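PDB 1Q35: iron binding protein FbpA from Mannheimia haemolytica, which binds ferric ion and probably carries it through the periplasm for uptake into the cell. Local coordinates for residues 62-65 with 66-69; 114-117 with 118-121; 152-155 with 156-160; 170-173 with 174-177; 275-279 with 280-284. All coordinates share one frame; numbering follows the deposited sequence.

Interaction 1 of 5, residues 62-65 with 66-69; sequences RVME and IVNA
I66 folds back over R62, one helical turn earlier, and makes the closely packed part of this contact. I66 CD1 lies 3.4 Å from R62 O and 4.0 Å from R62 CG, and the backbone beneath is closed by I66 N bonding R62 O. V63 and V67 are a looser pair: V63 CG1 lies 4.3 Å from V67 CG2, while V67 N donates to V63 O at 2.9 Å. The solvent side is that of the exposed N68. M64, which also touches W95, bends over toward it at both chi2 and chi3, bringing M64 CE to 3.7 Å from N68 OD1; N68 N also bonds M64 O at 2.8 Å. R62 and E65 reach out together, and R62 NH2 meets E65 OE2 at 3.0 Å in a salt bridge whose hydrogen bond is weak (129°). The last bond, A69 N to E65 O, is longer at 3.2 Å and less straight, as A69 leaves helical geometry. All this belongs to helix 60-68. D59 accepts from R62 N near its start, V40 of helix 40-46 covers R62, E65 and I66, and strand 54-57 lies under V63 and I66 through T57 and L55.

Interaction 2 of 5, residues 114-117 with 118-121; sequences KLPA and GFDY
L115 lies over one face of the F119 ring, four residues further on, and the chain between them folds back in a type II beta turn from P116 to F119. From the L115 end, CB is the first atom to touch, 4.0 Å from F119 CB. With L115 CG turned away from its own carbonyl carbon (chi1 -62°), the two methyls are carried forward over the ring. L115 CD1 settles 3.6 Å from F119 CD2, and L115 CD2 makes a CH-pi contact, 4.0 Å from the F119 ring centroid and 14° off the ring normal, displaced toward the rim. P116 adds its ring carbon CD, 4.1 Å from F119 CD1, at an oblique approach. The turn is closed by F119 N donating to P116 O at 3.2 Å. G118 holds the third position of the turn with a positive phi of 100°, the place where type II turns favour glycine. G118 N in turn donates to S222 OG, and the backbone of F119 is hydrogen-bonded to S222. The turn belongs to the long connection between strands 96-108 and 133-134. I105 of strand 96-108 touches both L115 and F119, T107 touches L115 as well, and L124 and Y129 from nearby loops close on the F119 ring.

Interaction 3 of 5, residues 152-155 with 156-160; sequences EHYG and IEKTK
G155 O is gripped twice by T159. T159 OG1 donates to G155 O at 2.8 Å, and T159 N donates to the same G155 O at 3.1 Å with an N-H...O angle of 153°; the two donors come from opposite faces of the carbonyl plane. The hydroxyl gets there because OG1 sits beside its own backbone N, chi1 -60°. One residue earlier the direct helical bond is replaced by water 1, which donates to Y154 O at 2.7 Å and accepts from K158 N at 2.8 Å. This is a kink in helix 141-168: the backbone of G155 swings to phi 82°, a positive value that suits glycine, and the N atoms of I156 and E157 have no bond to the preceding turn. Outside the kink, K158 lays its aliphatic chain across the Y154 side chain. K158 CD lies 3.5 Å from Y154 CB and 3.7 Å from Y154 CD2, an oblique approach to the ring, while H153 CB covers the centre of one ring face. L307 of helix 301-311 touches both I156 and the buried T159, and M150 and I151 of the preceding turns also pack on T159.

Interaction 4 of 5, residues 170-173 with 174-177; sequences LARK and PQGG
K173 O takes a nearly straight hydrogen bond from Q175 NE2, 2.9 Å long with an N-H...O angle of 170°. The donor lies in the plane of the carbonyl and the oxygen lies in the plane of the Q175 amide, so the bond fixes how the amide is turned. Held in this way, the amide stacks on the R172 guanidinium with the two planes only 3° apart. Q175 CG sits above the centre of one guanidinium face, 3.6 Å from the plane, and Q175 OE1 lies over the same group at 3.6 Å from R172 NH1. Both side chains start from the crowded position between backbone N and carbonyl carbon (chi1 69° for R172) and then run extended, crossing at about a right angle. Water 2 ties the pair again, accepting from R172 NE at 2.9 Å and from Q175 N at 3.2 Å. The far end of the guanidinium is used too, since R172 NH2 donates to Q181. Away from the stack, L170 CD1 packs at 3.7 Å on P174 CG. K173 runs out extended and turns at its last bond, where water 3 joins K173 NZ to P174 O; the same NZ is hydrogen-bonded to D314 O. R172 and Q175 have extended, beta-like backbones, with polyproline-like K173 and P174 between them, in the connection from helix 141-168 to helix 178-187. Q181 binds the carbonyls of Q175 and G177, and D180 OD2 accepts from G177 N, as side chains in the first turn of a helix often do at its N-terminus.

Interaction 5 of 5, residues 275-279 with 280-284; sequences IEPSA and IVKGW
The flat carboxylate of E276 stands near the K282 chain, E276 OE2 being 3.5 Å from K282 CD and forming a long salt bridge of 3.9 Å to K282 NZ. Between these two residues the chain enters helix 279-283, with S278 as its N-cap. The other flat group is the indole of W284, one face of which rests on its own turn, with I280 O 3.3 Å above the plane and V281 CA beside it, both toward the rim; Y269, S197 and F220 of the protein also touch this side chain. At the cap, S278 OG is placed between its backbone N and carbonyl carbon (chi1 70°) and accepts from V281 N at 3.1 Å and 162°; it is also hydrogen-bonded to H267 ND1. Two bonds thus grip a buried hydroxyl. The first helical turn closes with K282 N bonding S278 O at 2.8 Å, followed by G283 N to A279 O. P277, just ahead of the cap, packs across the turn: its ring lies against the aliphatic part of K282, which it meets at about a right angle. H267 and Y269 cover V281, while L204 and D205 of helix 198-205 touch I280, so the capped turn is set against the helix that begins at the iron ligand Y198. P277 CB meets CG1 of the buried V281 at 3.6 Å.

How the interactions relate
The five contacts follow one another along the chain, and one pair touches: D120 of interaction 2 packs against Y154 of interaction 3, D120 OD2 being 3.9 Å from Y154 OH. Interaction 4 follows the kinked helix of interaction 3, their nearest atoms about 12 Å apart. Interactions 1 and 5 lie on opposite sides of the chain's centre, about 31 Å between centres, yet each lies near part of the iron site. The side chain of R62 in interaction 1 is about 9 Å from that of Y142; in interaction 5 the side chain of V281 is about 6 Å from that of Y198 and about 10 Å from that of Y199. No iron is bound here. Interactions 2, 3 and 4 lie away from these sites.

Interaction 1 of 5, residues 62-65 with 66-69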
loop_
_atom_site.group_PDB
_atom_site.type_symbol
_atom_site.label_atom_id
_atom_site.label_comp_id
_atom_site.label_asym_id
_atom_site.label_seq_id
_atom_site.Cartn_x
_atom_site.Cartn_y
_atom_site.Cartn_z
ATOM N N ARG A 62 -1.663 8.798 3.531
ATOM C CA ARG A 62 -3.066 9.065 3.859
ATOM C C ARG A 62 -3.293 9.051 5.368
ATOM O O ARG A 62 -4.019 9.895 5.904
ATOM C CB ARG A 62 -3.994 8.047 3.196
ATOM C CG ARG A 62 -5.485 8.287 3.450
ATOM C CD ARG A 62 -6.060 9.498 2.736
ATOM N NE ARG A 62 -6.357 9.213 1.338
ATOM C CZ ARG A 62 -6.758 10.117 0.450
ATOM N NH1 ARG A 62 -6.998 9.744 -0.799
ATOM N NH2 ARG A 62 -6.932 11.388 0.795
ATOM N N VAL A 63 -2.687 8.089 6.053
ATOM C CA VAL A 63 -2.768 8.018 7.507
ATOM C C VAL A 63 -2.314 9.328 8.133
ATOM O O VAL A 63 -2.998 9.877 9.001
ATOM C CB VAL A 63 -1.902 6.869 8.066
ATOM C CG1 VAL A 63 -1.713 7.001 9.566
ATOM C CG2 VAL A 63 -2.525 5.523 7.734
ATOM N N MET A 64 -1.170 9.839 7.696
ATOM C CA MET A 64 -0.625 11.058 8.286
ATOM C C MET A 64 -1.420 12.291 7.868
ATOM O O MET A 64 -1.533 13.228 8.647
ATOM C CB MET A 64 0.863 11.216 7.961
ATOM C CG MET A 64 1.742 10.139 8.566
ATOM S SD MET A 64 1.431 9.821 10.321
ATOM C CE MET A 64 1.725 11.430 11.022
ATOM N N GLU A 65 -2.018 12.294 6.679
ATOM C CA GLU A 65 -2.933 13.368 6.293
ATOM C C GLU A 65 -4.067 13.470 7.317
ATOM O O GLU A 65 -4.411 14.563 7.778
ATOM C CB GLU A 65 -3.520 13.125 4.899
ATOM C CG GLU A 65 -4.464 14.228 4.431
ATOM C CD GLU A 65 -5.229 13.879 3.167
ATOM O OE1 GLU A 65 -6.091 14.693 2.758
ATOM O OE2 GLU A 65 -4.982 12.802 2.579
ATOM N N ILE A 66 -4.634 12.323 7.674
ATOM C CA ILE A 66 -5.753 12.257 8.612
ATOM C C ILE A 66 -5.315 12.681 10.011
ATOM O O ILE A 66 -5.969 13.506 10.659
ATOM C CB ILE A 66 -6.349 10.822 8.621
ATOM C CG1 ILE A 66 -7.009 10.512 7.272
ATOM C CG2 ILE A 66 -7.351 10.651 9.760
ATOM C CD1 ILE A 66 -7.170 9.035 6.981
ATOM N N VAL A 67 -4.198 12.133 10.463
ATOM C CA VAL A 67 -3.696 12.388 11.806
ATOM C C VAL A 67 -3.247 13.848 11.958
ATOM O O VAL A 67 -3.571 14.492 12.962
ATOM C CB VAL A 67 -2.567 11.393 12.149
ATOM C CG1 VAL A 67 -1.857 11.769 13.444
ATOM C CG2 VAL A 67 -3.142 9.977 12.250
ATOM N N ASN A 68 -2.545 14.374 10.954
ATOM C CA ASN A 68 -2.084 15.768 10.957
ATOM C C ASN A 68 -3.228 16.773 10.937
ATOM O O ASN A 68 -3.078 17.891 11.437
ATOM C CB ASN A 68 -1.183 16.067 9.752
ATOM C CG ASN A 68 0.180 15.397 9.838
ATOM O OD1 ASN A 68 0.605 14.937 10.893
ATOM N ND2 ASN A 68 0.871 15.336 8.698
ATOM N N ALA A 69 -4.358 16.378 10.355
ATOM C CA ALA A 69 -5.553 17.223 10.294
ATOM C C ALA A 69 -6.392 17.143 11.577
ATOM O O ALA A 69 -7.496 17.691 11.628
ATOM C CB ALA A 69 -6.398 16.843 9.087
#

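Interaction 2 of 5, residues 114-117 with 118-121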
loop_
_atom_site.group_PDB
_atom_site.type_symbol
_atom_site.label_atom_id
_atom_site.label_comp_id
_atom_site.label_asym_id
_atom_site.label_seq_id
_atom_site.Cartn_x
_atom_site.Cartn_y
_atom_site.Cartn_z
ATOM N N LYS A 114 14.820 -12.682 -14.221
ATOM C CA LYS A 114 14.983 -12.142 -12.878
ATOM C C LYS A 114 15.998 -11.007 -12.892
ATOM O O LYS A 114 16.998 -11.064 -13.607
ATOM C CB LYS A 114 15.451 -13.252 -11.940
ATOM C CG LYS A 114 15.262 -12.975 -10.468
ATOM C CD LYS A 114 15.690 -14.178 -9.638
ATOM C CE LYS A 114 17.198 -14.211 -9.436
ATOM N NZ LYS A 114 17.966 -14.604 -10.653
ATOM N N LEU A 115 15.744 -9.967 -12.107
ATOM C CA LEU A 115 16.681 -8.856 -11.992
ATOM C C LEU A 115 17.858 -9.270 -11.120
ATOM O O LEU A 115 17.683 -10.034 -10.176
ATOM C CB LEU A 115 15.988 -7.641 -11.379
ATOM C CG LEU A 115 14.827 -7.126 -12.228
ATOM C CD1 LEU A 115 14.098 -6.020 -11.503
ATOM C CD2 LEU A 115 15.318 -6.651 -13.596
ATOM N N PRO A 116 19.052 -8.767 -11.422
ATOM C CA PRO A 116 20.242 -9.095 -10.628
ATOM C C PRO A 116 20.238 -8.380 -9.289
ATOM O O PRO A 116 19.615 -7.320 -9.149
ATOM C CB PRO A 116 21.388 -8.566 -11.490
ATOM C CG PRO A 116 20.790 -7.418 -12.226
ATOM C CD PRO A 116 19.369 -7.831 -12.512
ATOM N N ALA A 117 20.935 -8.943 -8.309
ATOM C CA ALA A 117 21.172 -8.246 -7.055
ATOM C C ALA A 117 21.792 -6.884 -7.347
ATOM O O ALA A 117 22.661 -6.751 -8.211
ATOM C CB ALA A 117 22.085 -9.063 -6.151
ATOM N N GLY A 118 21.320 -5.873 -6.625
ATOM C CA GLY A 118 21.751 -4.498 -6.807
ATOM C C GLY A 118 20.803 -3.649 -7.635
ATOM O O GLY A 118 20.944 -2.431 -7.654
ATOM N N PHE A 119 19.839 -4.268 -8.313
ATOM C CA PHE A 119 18.893 -3.523 -9.146
ATOM C C PHE A 119 18.015 -2.612 -8.295
ATOM O O PHE A 119 17.484 -3.022 -7.276
ATOM C CB PHE A 119 18.029 -4.478 -9.973
ATOM C CG PHE A 119 17.381 -3.830 -11.166
ATOM C CD1 PHE A 119 17.947 -3.947 -12.430
ATOM C CD2 PHE A 119 16.205 -3.094 -11.034
ATOM C CE1 PHE A 119 17.351 -3.359 -13.536
ATOM C CE2 PHE A 119 15.605 -2.506 -12.146
ATOM C CZ PHE A 119 16.182 -2.638 -13.389
ATOM N N ASP A 120 17.845 -1.381 -8.758
ATOM C CA ASP A 120 17.194 -0.315 -8.005
ATOM C C ASP A 120 16.029 0.224 -8.831
ATOM O O ASP A 120 16.055 0.166 -10.061
ATOM C CB ASP A 120 18.232 0.789 -7.779
ATOM C CG ASP A 120 17.850 1.777 -6.702
ATOM O OD1 ASP A 120 16.787 2.429 -6.800
ATOM O OD2 ASP A 120 18.620 2.002 -5.746
ATOM N N TYR A 121 15.011 0.766 -8.164
ATOM C CA TYR A 121 14.008 1.596 -8.849
ATOM C C TYR A 121 14.662 2.562 -9.837
ATOM O O TYR A 121 14.173 2.743 -10.947
ATOM C CB TYR A 121 13.179 2.406 -7.843
ATOM C CG TYR A 121 12.507 1.545 -6.806
ATOM C CD1 TYR A 121 11.299 0.911 -7.069
ATOM C CD2 TYR A 121 13.101 1.329 -5.566
ATOM C CE1 TYR A 121 10.693 0.100 -6.121
ATOM C CE2 TYR A 121 12.508 0.515 -4.619
ATOM C CZ TYR A 121 11.306 -0.091 -4.898
ATOM O OH TYR A 121 10.732 -0.911 -3.960
#

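Interaction 3 of 5, residues 152-155 with 156-160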
loop_
_atom_site.group_PDB
_atom_site.type_symbol
_atom_site.label_atom_id
_atom_site.label_comp_id
_atom_site.label_asym_id
_atom_site.label_seq_id
_atom_site.Cartn_x
_atom_site.Cartn_y
_atom_site.Cartn_z
ATOM N N GLU A 152 13.468 11.607 0.411
ATOM C CA GLU A 152 14.218 11.505 1.666
ATOM C C GLU A 152 15.661 11.069 1.401
ATOM O O GLU A 152 16.602 11.593 2.002
ATOM C CB GLU A 152 13.534 10.523 2.624
ATOM C CG GLU A 152 14.113 10.503 4.033
ATOM C CD GLU A 152 13.676 11.667 4.905
ATOM O OE1 GLU A 152 13.089 12.646 4.395
ATOM O OE2 GLU A 152 13.929 11.608 6.131
ATOM N N HIS A 153 15.834 10.112 0.495
ATOM C CA HIS A 153 17.147 9.548 0.211
ATOM C C HIS A 153 18.008 10.412 -0.704
ATOM O O HIS A 153 19.229 10.387 -0.585
ATOM C CB HIS A 153 17.008 8.165 -0.436
ATOM C CG HIS A 153 16.302 7.154 0.411
ATOM N ND1 HIS A 153 16.562 6.979 1.756
ATOM C CD2 HIS A 153 15.357 6.243 0.090
ATOM C CE1 HIS A 153 15.798 6.009 2.224
ATOM N NE2 HIS A 153 15.055 5.547 1.234
ATOM N N TYR A 154 17.390 11.142 -1.634
ATOM C CA TYR A 154 18.124 11.750 -2.751
ATOM C C TYR A 154 17.876 13.229 -2.986
ATOM O O TYR A 154 18.618 13.848 -3.747
ATOM C CB TYR A 154 17.777 11.031 -4.054
ATOM C CG TYR A 154 18.010 9.541 -4.030
ATOM C CD1 TYR A 154 16.966 8.662 -4.274
ATOM C CD2 TYR A 154 19.265 9.009 -3.759
ATOM C CE1 TYR A 154 17.161 7.293 -4.249
ATOM C CE2 TYR A 154 19.475 7.636 -3.739
ATOM C CZ TYR A 154 18.420 6.789 -3.986
ATOM O OH TYR A 154 18.606 5.431 -3.978
ATOM N N GLY A 155 16.836 13.784 -2.377
ATOM C CA GLY A 155 16.434 15.154 -2.636
ATOM C C GLY A 155 15.578 15.302 -3.885
ATOM O O GLY A 155 15.415 14.359 -4.675
ATOM N N ILE A 156 15.035 16.500 -4.081
ATOM C CA ILE A 156 14.054 16.704 -5.148
ATOM C C ILE A 156 14.655 16.823 -6.542
ATOM O O ILE A 156 13.967 16.529 -7.515
ATOM C CB ILE A 156 13.088 17.886 -4.863
ATOM C CG1 ILE A 156 13.798 19.246 -4.906
ATOM C CG2 ILE A 156 12.371 17.657 -3.544
ATOM C CD1 ILE A 156 12.825 20.403 -4.874
ATOM N N GLU A 157 15.899 17.264 -6.671
ATOM C CA GLU A 157 16.503 17.372 -8.004
ATOM C C GLU A 157 16.725 15.985 -8.613
ATOM O O GLU A 157 16.326 15.720 -9.751
ATOM C CB GLU A 157 17.817 18.155 -7.962
ATOM C CG GLU A 157 17.624 19.642 -7.739
ATOM C CD GLU A 157 18.933 20.419 -7.708
ATOM O OE1 GLU A 157 20.021 19.799 -7.694
ATOM O OE2 GLU A 157 18.863 21.670 -7.687
ATOM N N LYS A 158 17.360 15.098 -7.853
ATOM C CA LYS A 158 17.619 13.735 -8.307
ATOM C C LYS A 158 16.320 12.952 -8.465
ATOM O O LYS A 158 16.191 12.159 -9.394
ATOM C CB LYS A 158 18.556 13.015 -7.326
ATOM C CG LYS A 158 19.018 11.618 -7.744
ATOM C CD LYS A 158 20.020 11.009 -6.754
ATOM C CE LYS A 158 21.453 11.465 -6.977
ATOM N NZ LYS A 158 22.252 11.423 -5.711
ATOM N N THR A 159 15.358 13.153 -7.573
ATOM C CA THR A 159 14.084 12.452 -7.703
ATOM C C THR A 159 13.333 12.925 -8.956
ATOM O O THR A 159 12.743 12.118 -9.666
ATOM C CB THR A 159 13.226 12.592 -6.438
ATOM O OG1 THR A 159 13.931 12.031 -5.324
ATOM C CG2 THR A 159 11.957 11.763 -6.558
ATOM N N LYS A 160 13.370 14.223 -9.246
ATOM C CA LYS A 160 12.739 14.736 -10.463
ATOM C C LYS A 160 13.403 14.162 -11.710
ATOM O O LYS A 160 12.712 13.784 -12.653
ATOM C CB LYS A 160 12.759 16.263 -10.514
ATOM C CG LYS A 160 11.933 16.816 -11.678
ATOM C CD LYS A 160 11.831 18.328 -11.634
ATOM C CE LYS A 160 11.016 18.852 -12.800
ATOM N NZ LYS A 160 10.846 20.326 -12.718
HETATM O O HOH W 1 18.259 16.007 -5.316
#

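Interaction 4 of 5, residues 170-173 with 174-177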
loop_
_atom_site.group_PDB
_atom_site.type_symbol
_atom_site.label_atom_id
_atom_site.label_comp_id
_atom_site.label_asym_id
_atom_site.label_seq_id
_atom_site.Cartn_x
_atom_site.Cartn_y
_atom_site.Cartn_z
ATOM N N LEU A 170 8.243 4.997 -20.559
ATOM C CA LEU A 170 6.946 4.335 -20.523
ATOM C C LEU A 170 6.546 3.809 -21.901
ATOM O O LEU A 170 6.741 4.485 -22.923
ATOM C CB LEU A 170 5.861 5.267 -19.989
ATOM C CG LEU A 170 6.068 5.753 -18.549
ATOM C CD1 LEU A 170 4.922 6.632 -18.126
ATOM C CD2 LEU A 170 6.259 4.601 -17.559
ATOM N N ALA A 171 5.981 2.605 -21.906
ATOM C CA ALA A 171 5.523 1.936 -23.119
ATOM C C ALA A 171 4.142 2.415 -23.531
ATOM O O ALA A 171 3.754 2.264 -24.691
ATOM C CB ALA A 171 5.495 0.435 -22.892
ATOM N N ARG A 172 3.390 2.954 -22.578
ATOM C CA ARG A 172 2.050 3.458 -22.825
ATOM C C ARG A 172 1.701 4.508 -21.774
ATOM O O ARG A 172 2.340 4.596 -20.715
ATOM C CB ARG A 172 1.034 2.315 -22.766
ATOM C CG ARG A 172 0.835 1.726 -21.379
ATOM C CD ARG A 172 -0.116 0.547 -21.347
ATOM N NE ARG A 172 -0.352 0.088 -19.982
ATOM C CZ ARG A 172 -1.224 -0.856 -19.650
ATOM N NH1 ARG A 172 -1.939 -1.470 -20.582
ATOM N NH2 ARG A 172 -1.368 -1.199 -18.382
ATOM N N LYS A 173 0.672 5.289 -22.059
ATOM C CA LYS A 173 0.142 6.255 -21.110
ATOM C C LYS A 173 -0.244 5.544 -19.812
ATOM O O LYS A 173 -0.896 4.499 -19.855
ATOM C CB LYS A 173 -1.090 6.932 -21.717
ATOM C CG LYS A 173 -1.682 8.030 -20.869
ATOM C CD LYS A 173 -2.773 8.775 -21.628
ATOM C CE LYS A 173 -3.613 9.633 -20.702
ATOM N NZ LYS A 173 -2.820 10.704 -20.045
ATOM N N PRO A 174 0.156 6.076 -18.653
ATOM C CA PRO A 174 -0.271 5.481 -17.382
ATOM C C PRO A 174 -1.781 5.265 -17.323
ATOM O O PRO A 174 -2.562 6.174 -17.607
ATOM C CB PRO A 174 0.206 6.503 -16.345
ATOM C CG PRO A 174 1.411 7.079 -16.956
ATOM C CD PRO A 174 1.072 7.210 -18.428
ATOM N N GLN A 175 -2.172 4.051 -16.963
ATOM C CA GLN A 175 -3.571 3.641 -16.963
ATOM C C GLN A 175 -3.749 2.402 -16.090
ATOM O O GLN A 175 -2.798 1.647 -15.858
ATOM C CB GLN A 175 -4.023 3.319 -18.388
ATOM C CG GLN A 175 -3.249 2.172 -19.016
ATOM C CD GLN A 175 -3.498 2.049 -20.493
ATOM O OE1 GLN A 175 -4.341 1.258 -20.915
ATOM N NE2 GLN A 175 -2.774 2.828 -21.287
ATOM N N GLY A 176 -4.962 2.188 -15.609
ATOM C CA GLY A 176 -5.280 1.001 -14.844
ATOM C C GLY A 176 -4.632 0.994 -13.470
ATOM O O GLY A 176 -4.096 2.010 -13.019
ATOM N N GLY A 177 -4.700 -0.151 -12.803
ATOM C CA GLY A 177 -4.077 -0.349 -11.508
ATOM C C GLY A 177 -2.835 -1.217 -11.611
ATOM O O GLY A 177 -2.279 -1.419 -12.694
HETATM O O HOH W 2 0.080 1.929 -17.722
HETATM O O HOH W 3 -2.628 8.907 -17.740
#

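Interaction 5 of 5, residues 275-279 with 280-284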
loop_
_atom_site.group_PDB
_atom_site.type_symbol
_atom_site.label_atom_id
_atom_site.label_comp_id
_atom_site.label_asym_id
_atom_site.label_seq_id
_atom_site.Cartn_x
_atom_site.Cartn_y
_atom_site.Cartn_z
ATOM N N ILE A 275 3.116 -14.876 12.955
ATOM C CA ILE A 275 2.136 -15.222 11.932
ATOM C C ILE A 275 2.872 -15.402 10.610
ATOM O O ILE A 275 3.456 -14.452 10.090
ATOM C CB ILE A 275 1.058 -14.120 11.792
ATOM C CG1 ILE A 275 0.414 -13.796 13.148
ATOM C CG2 ILE A 275 -0.007 -14.547 10.788
ATOM C CD1 ILE A 275 -0.296 -14.968 13.816
ATOM N N GLU A 276 2.853 -16.620 10.079
ATOM C CA GLU A 276 3.564 -16.926 8.843
ATOM C C GLU A 276 2.863 -16.292 7.643
ATOM O O GLU A 276 1.635 -16.229 7.603
ATOM C CB GLU A 276 3.654 -18.441 8.634
ATOM C CG GLU A 276 4.566 -19.160 9.616
ATOM C CD GLU A 276 6.033 -18.849 9.395
ATOM O OE1 GLU A 276 6.721 -18.485 10.375
ATOM O OE2 GLU A 276 6.506 -18.965 8.243
ATOM N N PRO A 277 3.633 -15.831 6.658
ATOM C CA PRO A 277 3.046 -15.481 5.363
ATOM C C PRO A 277 2.503 -16.734 4.684
ATOM O O PRO A 277 2.784 -17.854 5.129
ATOM C CB PRO A 277 4.233 -14.912 4.574
ATOM C CG PRO A 277 5.251 -14.572 5.599
ATOM C CD PRO A 277 5.089 -15.608 6.669
ATOM N N SER A 278 1.730 -16.544 3.627
ATOM C CA SER A 278 1.232 -17.655 2.826
ATOM C C SER A 278 2.383 -18.419 2.180
ATOM O O SER A 278 3.506 -17.920 2.086
ATOM C CB SER A 278 0.303 -17.138 1.732
ATOM O OG SER A 278 1.038 -16.425 0.746
ATOM N N ALA A 279 2.097 -19.631 1.719
ATOM C CA ALA A 279 3.084 -20.434 1.008
ATOM C C ALA A 279 3.589 -19.709 -0.242
ATOM O O ALA A 279 4.775 -19.752 -0.545
ATOM C CB ALA A 279 2.511 -21.799 0.641
ATOM N N ILE A 280 2.697 -19.033 -0.964
ATOM C CA ILE A 280 3.112 -18.265 -2.135
ATOM C C ILE A 280 4.105 -17.168 -1.724
ATOM O O ILE A 280 5.174 -17.025 -2.318
ATOM C CB ILE A 280 1.886 -17.674 -2.870
ATOM C CG1 ILE A 280 1.146 -18.783 -3.632
ATOM C CG2 ILE A 280 2.305 -16.554 -3.820
ATOM C CD1 ILE A 280 -0.179 -18.359 -4.240
ATOM N N VAL A 281 3.763 -16.404 -0.692
ATOM C CA VAL A 281 4.588 -15.269 -0.289
ATOM C C VAL A 281 5.934 -15.754 0.269
ATOM O O VAL A 281 6.980 -15.185 -0.028
ATOM C CB VAL A 281 3.833 -14.379 0.722
ATOM C CG1 VAL A 281 4.761 -13.360 1.359
ATOM C CG2 VAL A 281 2.672 -13.687 0.036
ATOM N N LYS A 282 5.917 -16.835 1.035
ATOM C CA LYS A 282 7.157 -17.410 1.553
ATOM C C LYS A 282 8.083 -17.867 0.425
ATOM O O LYS A 282 9.305 -17.762 0.534
ATOM C CB LYS A 282 6.856 -18.586 2.480
ATOM C CG LYS A 282 6.312 -18.172 3.836
ATOM C CD LYS A 282 6.251 -19.341 4.804
ATOM C CE LYS A 282 5.213 -20.363 4.400
ATOM N NZ LYS A 282 4.930 -21.317 5.504
ATOM N N GLY A 283 7.497 -18.377 -0.655
ATOM C CA GLY A 283 8.250 -18.845 -1.807
ATOM C C GLY A 283 9.023 -17.762 -2.532
ATOM O O GLY A 283 9.990 -18.052 -3.235
ATOM N N TRP A 284 8.608 -16.508 -2.369
ATOM C CA TRP A 284 9.328 -15.377 -2.960
ATOM C C TRP A 284 10.653 -15.090 -2.266
ATOM O O TRP A 284 11.490 -14.369 -2.813
ATOM C CB TRP A 284 8.487 -14.100 -2.914
ATOM C CG TRP A 284 7.155 -14.198 -3.564
ATOM C CD1 TRP A 284 6.761 -15.086 -4.524
ATOM C CD2 TRP A 284 6.019 -13.370 -3.297
ATOM N NE1 TRP A 284 5.451 -14.857 -4.870
ATOM C CE2 TRP A 284 4.972 -13.810 -4.124
ATOM C CE3 TRP A 284 5.778 -12.293 -2.431
ATOM C CZ2 TRP A 284 3.712 -13.215 -4.118
ATOM C CZ3 TRP A 284 4.523 -11.704 -2.429
ATOM C CH2 TRP A 284 3.510 -12.165 -3.265
#